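Long-range contacts in putative immunoglobulin-blocking virulence protein (Mycoplasma mycoides subsp. capri, PDB 7ADK), which probably binds host immunoglobulins and so blocks them, as a virulence factor of this mycoplasma: residues L470-I474 with E495-I499; Q475-F481 with I499-Y505. All coordinates share one frame; numbering follows the deposited sequence.

Contact 1: L470-I474 with E495-I499; sequences LPKDI and ENKNI
The side-chain amide of Asn496 has the aliphatic chain of Lys472 slanting past one side of its plane, nearest the oxygen, OD1. Lys472 gets there with CG anti to its own backbone N (chi1 -164°) and a bend at chi3, which brings the methylenes past the oxygen end of the amide, to one side of its plane and not stacked on it. The carboxylate of Glu495, the other flat group, points back toward 470-471, with OE2 3.9 Å from Pro471 O.

On the backbone, the carbonyl of Lys472 is gripped twice, by Asn496 N at 2.9 Å and by Lys497 N at 3.1 Å, both in the carbonyl plane. From there the two strands pair in parallel. Ile474 N donates to Lys497 O, and Ile474 O takes the N-H of Ile499, so Ile474 bridges the residues flanking Asn498. Ile499 CG1 rests 3.5 Å from that same Ile474 O. The ladder puts Asp473 and Lys497 on one face, Ile474 and Asn498 on the other, where Asn498 ND2 is spent on Glu501 O.

Strand 473-481 begins here between two neighbours, 497-498 and 448-454, Tyr449 of the latter meeting Leu470, Pro471 and Ile474, while helix 426-442 packs Ile436 on Leu470 and Gln440 on Pro471.

Contact 2: Q475-F481 with I499-Y505; sequences QQLELFF and IKELSLY
Phe480 and Tyr505 carry the dense end of this contact. Their rings lie side by side, planes 29° apart but slid so far that they barely overlap; Phe480 CE2 meets Tyr505 CD2, and Phe480 CD2 rests against Tyr505 CB. Ser503 CB lies over one face of the tyrosine ring, offset toward the rim, while the carboxylate of Glu478 comes to its edge, turned almost perpendicular to it (83°), with Glu478 CD 4.0 Å from Tyr505 CE2. The polar ends on this face are tied elsewhere: Tyr505 OH bonds to Asp532 and Arg362, and Glu478 forms a salt bridge with Arg450 and a bond to Tyr372. The Phe480 ring receives Lys452 in a cation-pi contact.

The backbones form a parallel ladder of neighbouring strands in a mixed sheet, their axes 8° apart; the connection between them holds no helix, though it includes the short strand 497-498. Leu477 O receives Ser503 N almost straight at 3.0 Å, Ser503 O receives Leu479 N, Leu479 O receives Tyr505 N, and Tyr505 O receives Phe481 N. On the opposite face are the leucines: Leu477 CD2 touches Leu502 CD1 at 3.9 Å, and Leu479 CD1 approaches Leu504 CD2, which also reaches the edge of the Phe481 ring.

Toward the start of both segments the ladder gives way to side-chain contact. Gln476 and Glu501 run alongside each other, Gln476 OE1 near Glu501 CG; Gln476 NE2 is held by Ser448, and Glu501 OE1 accepts from Ser503 OG. Beyond them lies the partly exposed end, where Gln475, bent at chi2, folds its amide back across Ile499 with CD 3.5 Å from Ile499 CD1.

Followed from the N terminus, the chain passes through 470-474 straight into 475-481, so one strand supplies the first half of both contacts. After Phe481 it leaves the sheet and returns at 495-499, where contact 1 closes a loop with 20 residues between its segments; Ile499, common to both, leads on to 499-505, and contact 2 closes a second with 17 between. The two loops cross, since their segments alternate along the chain. Leu477 joins the contacts through packing, its CD1 lying 3.9 Å from Leu470 CD1. Together they line strands 497-498 and 502-506 in succession along a single edge of strand 473-481, whose other edge carries strand 448-454.

Contact 1: L470-I474 with E495-I499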
ATOM      1  N   LEU A 470      24.039 -27.207   2.304  1.00 73.66           N
ATOM      2  CA  LEU A 470      25.210 -26.570   2.912  1.00 73.66           C
ATOM      3  C   LEU A 470      25.865 -27.493   3.960  1.00 73.66           C
ATOM      4  O   LEU A 470      25.188 -28.368   4.499  1.00 73.66           O
ATOM      5  CB  LEU A 470      24.799 -25.224   3.538  1.00 73.66           C
ATOM      6  CG  LEU A 470      24.417 -24.115   2.549  1.00 73.66           C
ATOM      7  CD1 LEU A 470      23.831 -22.935   3.303  1.00 73.66           C
ATOM      8  CD2 LEU A 470      25.641 -23.613   1.804  1.00 73.66           C
ATOM      9  N   PRO A 471      27.165 -27.333   4.267  1.00 78.51           N
ATOM     10  CA  PRO A 471      27.861 -28.167   5.249  1.00 78.51           C
ATOM     11  C   PRO A 471      27.184 -28.231   6.627  1.00 78.51           C
ATOM     12  O   PRO A 471      26.521 -27.293   7.051  1.00 78.51           O
ATOM     13  CB  PRO A 471      29.261 -27.579   5.367  1.00 78.51           C
ATOM     14  CG  PRO A 471      29.482 -26.851   4.051  1.00 78.51           C
ATOM     15  CD  PRO A 471      28.087 -26.395   3.653  1.00 78.51           C
ATOM     16  N   LYS A 472      27.398 -29.320   7.372  1.00 79.92           N
ATOM     17  CA  LYS A 472      26.910 -29.482   8.758  1.00 79.92           C
ATOM     18  C   LYS A 472      27.583 -28.527   9.760  1.00 79.92           C
ATOM     19  O   LYS A 472      27.104 -28.334  10.874  1.00 79.92           O
ATOM     20  CB  LYS A 472      27.063 -30.961   9.154  1.00 79.92           C
ATOM     21  CG  LYS A 472      26.243 -31.313  10.401  1.00 79.92           C
ATOM     22  CD  LYS A 472      26.132 -32.804  10.732  1.00 79.92           C
ATOM     23  CE  LYS A 472      27.471 -33.442  11.096  1.00 79.92           C
ATOM     24  NZ  LYS A 472      27.330 -34.594  11.970  1.00 79.92           N
ATOM     25  N   ASP A 473      28.702 -27.948   9.350  1.00 80.06           N
ATOM     26  CA  ASP A 473      29.599 -27.083  10.105  1.00 80.06           C
ATOM     27  C   ASP A 473      30.038 -25.883   9.246  1.00 80.06           C
ATOM     28  O   ASP A 473      30.809 -26.021   8.304  1.00 80.06           O
ATOM     29  CB  ASP A 473      30.789 -27.914  10.604  1.00 80.06           C
ATOM     30  CG  ASP A 473      31.366 -28.978   9.653  1.00 80.06           C
ATOM     31  OD1 ASP A 473      32.115 -29.830  10.125  1.00 80.06           O
ATOM     32  OD2 ASP A 473      31.097 -29.010   8.438  1.00 80.06           O
ATOM     33  N   ILE A 474      29.533 -24.692   9.545  1.00 76.35           N
ATOM     34  CA  ILE A 474      29.665 -23.468   8.733  1.00 76.35           C
ATOM     35  C   ILE A 474      30.209 -22.315   9.578  1.00 76.35           C
ATOM     36  O   ILE A 474      29.686 -22.038  10.648  1.00 76.35           O
ATOM     37  CB  ILE A 474      28.306 -23.054   8.124  1.00 76.35           C
ATOM     38  CG1 ILE A 474      27.655 -24.186   7.321  1.00 76.35           C
ATOM     39  CG2 ILE A 474      28.439 -21.798   7.274  1.00 76.35           C
ATOM     40  CD1 ILE A 474      26.278 -23.834   6.780  1.00 76.35           C
ATOM     41  N   GLU A 495      21.822 -29.505  12.491  1.00 75.29           N
ATOM     42  CA  GLU A 495      23.215 -29.287  12.114  1.00 75.29           C
ATOM     43  C   GLU A 495      24.163 -29.395  13.328  1.00 75.29           C
ATOM     44  O   GLU A 495      23.715 -29.543  14.466  1.00 75.29           O
ATOM     45  CB  GLU A 495      23.304 -27.951  11.357  1.00 75.29           C
ATOM     46  CG  GLU A 495      22.436 -27.982  10.093  1.00 75.29           C
ATOM     47  CD  GLU A 495      22.841 -26.986   9.007  1.00 75.29           C
ATOM     48  OE1 GLU A 495      23.259 -25.854   9.330  1.00 75.29           O
ATOM     49  OE2 GLU A 495      22.721 -27.327   7.815  1.00 75.29           O
ATOM     50  N   ASN A 496      25.485 -29.324  13.125  1.00 82.96           N
ATOM     51  CA  ASN A 496      26.438 -29.193  14.230  1.00 82.96           C
ATOM     52  C   ASN A 496      26.691 -27.727  14.595  1.00 82.96           C
ATOM     53  O   ASN A 496      26.717 -27.427  15.784  1.00 82.96           O
ATOM     54  CB  ASN A 496      27.758 -29.926  13.947  1.00 82.96           C
ATOM     55  CG  ASN A 496      27.685 -31.404  14.285  1.00 82.96           C
ATOM     56  OD1 ASN A 496      26.874 -32.150  13.774  1.00 82.96           O
ATOM     57  ND2 ASN A 496      28.522 -31.882  15.162  1.00 82.96           N
ATOM     58  N   LYS A 497      26.928 -26.822  13.629  1.00 77.48           N
ATOM     59  CA  LYS A 497      27.425 -25.479  13.984  1.00 77.48           C
ATOM     60  C   LYS A 497      27.256 -24.379  12.931  1.00 77.48           C
ATOM     61  O   LYS A 497      27.689 -24.528  11.792  1.00 77.48           O
ATOM     62  CB  LYS A 497      28.912 -25.624  14.390  1.00 77.48           C
ATOM     63  CG  LYS A 497      29.422 -24.553  15.365  1.00 77.48           C
ATOM     64  CD  LYS A 497      30.456 -25.086  16.370  1.00 77.48           C
ATOM     65  CE  LYS A 497      31.617 -25.882  15.778  1.00 77.48           C
ATOM     66  NZ  LYS A 497      32.497 -26.454  16.820  1.00 77.48           N
ATOM     67  N   ASN A 498      26.763 -23.220  13.369  1.00 72.46           N
ATOM     68  CA  ASN A 498      27.117 -21.904  12.821  1.00 72.46           C
ATOM     69  C   ASN A 498      28.113 -21.274  13.795  1.00 72.46           C
ATOM     70  O   ASN A 498      27.734 -20.959  14.927  1.00 72.46           O
ATOM     71  CB  ASN A 498      25.918 -20.974  12.626  1.00 72.46           C
ATOM     72  CG  ASN A 498      25.133 -21.199  11.361  1.00 72.46           C
ATOM     73  OD1 ASN A 498      24.545 -22.233  11.108  1.00 72.46           O
ATOM     74  ND2 ASN A 498      25.107 -20.208  10.516  1.00 72.46           N
ATOM     75  N   ILE A 499      29.379 -21.125  13.391  1.00 73.53           N
ATOM     76  CA  ILE A 499      30.522 -20.796  14.264  1.00 73.53           C
ATOM     77  C   ILE A 499      30.512 -19.301  14.613  1.00 73.53           C
ATOM     78  O   ILE A 499      31.285 -18.493  14.110  1.00 73.53           O
ATOM     79  CB  ILE A 499      31.878 -21.285  13.677  1.00 73.53           C
ATOM     80  CG1 ILE A 499      31.879 -22.782  13.273  1.00 73.53           C
ATOM     81  CG2 ILE A 499      33.025 -21.058  14.681  1.00 73.53           C
ATOM     82  CD1 ILE A 499      32.954 -23.197  12.260  1.00 73.53           C
TER

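Contact 2: Q475-F481 with I499-Y505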
ATOM      1  N   GLN A 475      31.196 -21.579   9.077  1.00 73.93           N
ATOM      2  CA  GLN A 475      31.706 -20.378   9.742  1.00 73.93           C
ATOM      3  C   GLN A 475      30.657 -19.247   9.778  1.00 73.93           C
ATOM      4  O   GLN A 475      30.218 -18.856  10.856  1.00 73.93           O
ATOM      5  CB  GLN A 475      33.022 -19.939   9.094  1.00 73.93           C
ATOM      6  CG  GLN A 475      34.250 -20.765   9.477  1.00 73.93           C
ATOM      7  CD  GLN A 475      34.791 -20.500  10.877  1.00 73.93           C
ATOM      8  OE1 GLN A 475      34.274 -19.719  11.660  1.00 73.93           O
ATOM      9  NE2 GLN A 475      35.887 -21.119  11.223  1.00 73.93           N
ATOM     10  N   GLN A 476      30.204 -18.765   8.617  1.00 66.37           N
ATOM     11  CA  GLN A 476      29.217 -17.693   8.466  1.00 66.37           C
ATOM     12  C   GLN A 476      28.133 -18.034   7.445  1.00 66.37           C
ATOM     13  O   GLN A 476      28.406 -18.634   6.407  1.00 66.37           O
ATOM     14  CB  GLN A 476      29.956 -16.393   8.127  1.00 66.37           C
ATOM     15  CG  GLN A 476      29.143 -15.281   7.476  1.00 66.37           C
ATOM     16  CD  GLN A 476      29.874 -13.944   7.487  1.00 66.37           C
ATOM     17  OE1 GLN A 476      30.151 -13.353   8.509  1.00 66.37           O
ATOM     18  NE2 GLN A 476      30.241 -13.419   6.355  1.00 66.37           N
ATOM     19  N   LEU A 477      26.902 -17.602   7.721  1.00 62.57           N
ATOM     20  CA  LEU A 477      25.794 -17.589   6.778  1.00 62.57           C
ATOM     21  C   LEU A 477      25.134 -16.212   6.801  1.00 62.57           C
ATOM     22  O   LEU A 477      24.592 -15.829   7.831  1.00 62.57           O
ATOM     23  CB  LEU A 477      24.824 -18.724   7.153  1.00 62.57           C
ATOM     24  CG  LEU A 477      23.644 -18.897   6.191  1.00 62.57           C
ATOM     25  CD1 LEU A 477      24.089 -19.373   4.814  1.00 62.57           C
ATOM     26  CD2 LEU A 477      22.672 -19.911   6.753  1.00 62.57           C
ATOM     27  N   GLU A 478      25.155 -15.479   5.691  1.00 59.00           N
ATOM     28  CA  GLU A 478      24.383 -14.246   5.520  1.00 59.00           C
ATOM     29  C   GLU A 478      23.193 -14.536   4.604  1.00 59.00           C
ATOM     30  O   GLU A 478      23.367 -14.932   3.452  1.00 59.00           O
ATOM     31  CB  GLU A 478      25.232 -13.094   4.947  1.00 59.00           C
ATOM     32  CG  GLU A 478      26.383 -12.617   5.844  1.00 59.00           C
ATOM     33  CD  GLU A 478      27.257 -11.488   5.258  1.00 59.00           C
ATOM     34  OE1 GLU A 478      26.935 -10.938   4.188  1.00 59.00           O
ATOM     35  OE2 GLU A 478      28.280 -11.113   5.868  1.00 59.00           O
ATOM     36  N   LEU A 479      21.976 -14.329   5.102  1.00 56.70           N
ATOM     37  CA  LEU A 479      20.737 -14.466   4.344  1.00 56.70           C
ATOM     38  C   LEU A 479      20.113 -13.085   4.190  1.00 56.70           C
ATOM     39  O   LEU A 479      19.800 -12.454   5.196  1.00 56.70           O
ATOM     40  CB  LEU A 479      19.775 -15.421   5.074  1.00 56.70           C
ATOM     41  CG  LEU A 479      20.299 -16.832   5.377  1.00 56.70           C
ATOM     42  CD1 LEU A 479      19.240 -17.638   6.119  1.00 56.70           C
ATOM     43  CD2 LEU A 479      20.691 -17.595   4.126  1.00 56.70           C
ATOM     44  N   PHE A 480      19.929 -12.615   2.957  1.00 53.29           N
ATOM     45  CA  PHE A 480      19.261 -11.351   2.660  1.00 53.29           C
ATOM     46  C   PHE A 480      17.846 -11.606   2.139  1.00 53.29           C
ATOM     47  O   PHE A 480      17.648 -11.873   0.951  1.00 53.29           O
ATOM     48  CB  PHE A 480      20.077 -10.511   1.679  1.00 53.29           C
ATOM     49  CG  PHE A 480      21.475 -10.169   2.133  1.00 53.29           C
ATOM     50  CD1 PHE A 480      22.523 -11.102   2.021  1.00 53.29           C
ATOM     51  CD2 PHE A 480      21.721  -8.905   2.688  1.00 53.29           C
ATOM     52  CE1 PHE A 480      23.800 -10.789   2.503  1.00 53.29           C
ATOM     53  CE2 PHE A 480      22.997  -8.597   3.173  1.00 53.29           C
ATOM     54  CZ  PHE A 480      24.026  -9.541   3.095  1.00 53.29           C
ATOM     55  N   PHE A 481      16.865 -11.551   3.033  1.00 53.26           N
ATOM     56  CA  PHE A 481      15.460 -11.769   2.725  1.00 53.26           C
ATOM     57  C   PHE A 481      14.801 -10.530   2.127  1.00 53.26           C
ATOM     58  O   PHE A 481      15.066  -9.403   2.535  1.00 53.26           O
ATOM     59  CB  PHE A 481      14.728 -12.206   3.985  1.00 53.26           C
ATOM     60  CG  PHE A 481      15.105 -13.574   4.497  1.00 53.26           C
ATOM     61  CD1 PHE A 481      14.563 -14.722   3.903  1.00 53.26           C
ATOM     62  CD2 PHE A 481      15.963 -13.705   5.596  1.00 53.26           C
ATOM     63  CE1 PHE A 481      14.860 -15.992   4.413  1.00 53.26           C
ATOM     64  CE2 PHE A 481      16.265 -14.974   6.101  1.00 53.26           C
ATOM     65  CZ  PHE A 481      15.700 -16.117   5.526  1.00 53.26           C
ATOM     66  N   ILE A 499      29.379 -21.125  13.391  1.00 73.53           N
ATOM     67  CA  ILE A 499      30.522 -20.796  14.264  1.00 73.53           C
ATOM     68  C   ILE A 499      30.512 -19.301  14.613  1.00 73.53           C
ATOM     69  O   ILE A 499      31.285 -18.493  14.110  1.00 73.53           O
ATOM     70  CB  ILE A 499      31.878 -21.285  13.677  1.00 73.53           C
ATOM     71  CG1 ILE A 499      31.879 -22.782  13.273  1.00 73.53           C
ATOM     72  CG2 ILE A 499      33.025 -21.058  14.681  1.00 73.53           C
ATOM     73  CD1 ILE A 499      32.954 -23.197  12.260  1.00 73.53           C
ATOM     74  N   LYS A 500      29.586 -18.945  15.498  1.00 71.16           N
ATOM     75  CA  LYS A 500      29.324 -17.600  15.996  1.00 71.16           C
ATOM     76  C   LYS A 500      28.858 -16.593  14.939  1.00 71.16           C
ATOM     77  O   LYS A 500      29.104 -15.398  15.085  1.00 71.16           O
ATOM     78  CB  LYS A 500      30.497 -17.128  16.854  1.00 71.16           C
ATOM     79  N   GLU A 501      28.157 -17.046  13.890  1.00 68.16           N
ATOM     80  CA  GLU A 501      27.557 -16.129  12.924  1.00 68.16           C
ATOM     81  C   GLU A 501      26.362 -16.709  12.170  1.00 68.16           C
ATOM     82  O   GLU A 501      26.475 -17.628  11.359  1.00 68.16           O
ATOM     83  CB  GLU A 501      28.611 -15.615  11.947  1.00 68.16           C
ATOM     84  CG  GLU A 501      28.077 -14.635  10.894  1.00 68.16           C
ATOM     85  CD  GLU A 501      27.728 -13.222  11.364  1.00 68.16           C
ATOM     86  OE1 GLU A 501      27.121 -12.466  10.576  1.00 68.16           O
ATOM     87  OE2 GLU A 501      28.056 -12.854  12.503  1.00 68.16           O
ATOM     88  N   LEU A 502      25.216 -16.078  12.369  1.00 59.87           N
ATOM     89  CA  LEU A 502      24.104 -16.054  11.437  1.00 59.87           C
ATOM     90  C   LEU A 502      23.676 -14.600  11.278  1.00 59.87           C
ATOM     91  O   LEU A 502      23.376 -13.941  12.267  1.00 59.87           O
ATOM     92  CB  LEU A 502      22.983 -16.933  11.994  1.00 59.87           C
ATOM     93  CG  LEU A 502      21.694 -16.951  11.171  1.00 59.87           C
ATOM     94  CD1 LEU A 502      21.871 -17.649   9.843  1.00 59.87           C
ATOM     95  CD2 LEU A 502      20.653 -17.700  11.962  1.00 59.87           C
ATOM     96  N   SER A 503      23.611 -14.095  10.058  1.00 56.24           N
ATOM     97  CA  SER A 503      23.104 -12.759   9.775  1.00 56.24           C
ATOM     98  C   SER A 503      21.778 -12.829   9.038  1.00 56.24           C
ATOM     99  O   SER A 503      21.705 -13.328   7.920  1.00 56.24           O
ATOM    100  CB  SER A 503      24.119 -11.985   8.974  1.00 56.24           C
ATOM    101  OG  SER A 503      24.941 -11.212   9.788  1.00 56.24           O
ATOM    102  N   LEU A 504      20.727 -12.338   9.689  1.00 50.59           N
ATOM    103  CA  LEU A 504      19.381 -12.244   9.137  1.00 50.59           C
ATOM    104  C   LEU A 504      19.158 -10.791   8.726  1.00 50.59           C
ATOM    105  O   LEU A 504      18.956  -9.933   9.583  1.00 50.59           O
ATOM    106  CB  LEU A 504      18.348 -12.781  10.149  1.00 50.59           C
ATOM    107  CG  LEU A 504      18.601 -14.202  10.666  1.00 50.59           C
ATOM    108  CD1 LEU A 504      17.431 -14.671  11.504  1.00 50.59           C
ATOM    109  CD2 LEU A 504      18.798 -15.214   9.552  1.00 50.59           C
ATOM    110  N   TYR A 505      19.247 -10.518   7.430  1.00 51.42           N
ATOM    111  CA  TYR A 505      19.316  -9.180   6.841  1.00 51.42           C
ATOM    112  C   TYR A 505      18.177  -8.951   5.846  1.00 51.42           C
ATOM    113  O   TYR A 505      17.700  -9.886   5.216  1.00 51.42           O
ATOM    114  CB  TYR A 505      20.659  -8.986   6.106  1.00 51.42           C
ATOM    115  CG  TYR A 505      21.953  -8.876   6.895  1.00 51.42           C
ATOM    116  CD1 TYR A 505      22.061  -8.005   7.995  1.00 51.42           C
ATOM    117  CD2 TYR A 505      23.104  -9.531   6.425  1.00 51.42           C
ATOM    118  CE1 TYR A 505      23.305  -7.788   8.618  1.00 51.42           C
ATOM    119  CE2 TYR A 505      24.353  -9.285   7.014  1.00 51.42           C
ATOM    120  CZ  TYR A 505      24.460  -8.412   8.113  1.00 51.42           C
ATOM    121  OH  TYR A 505      25.681  -8.161   8.645  1.00 51.42           O
TER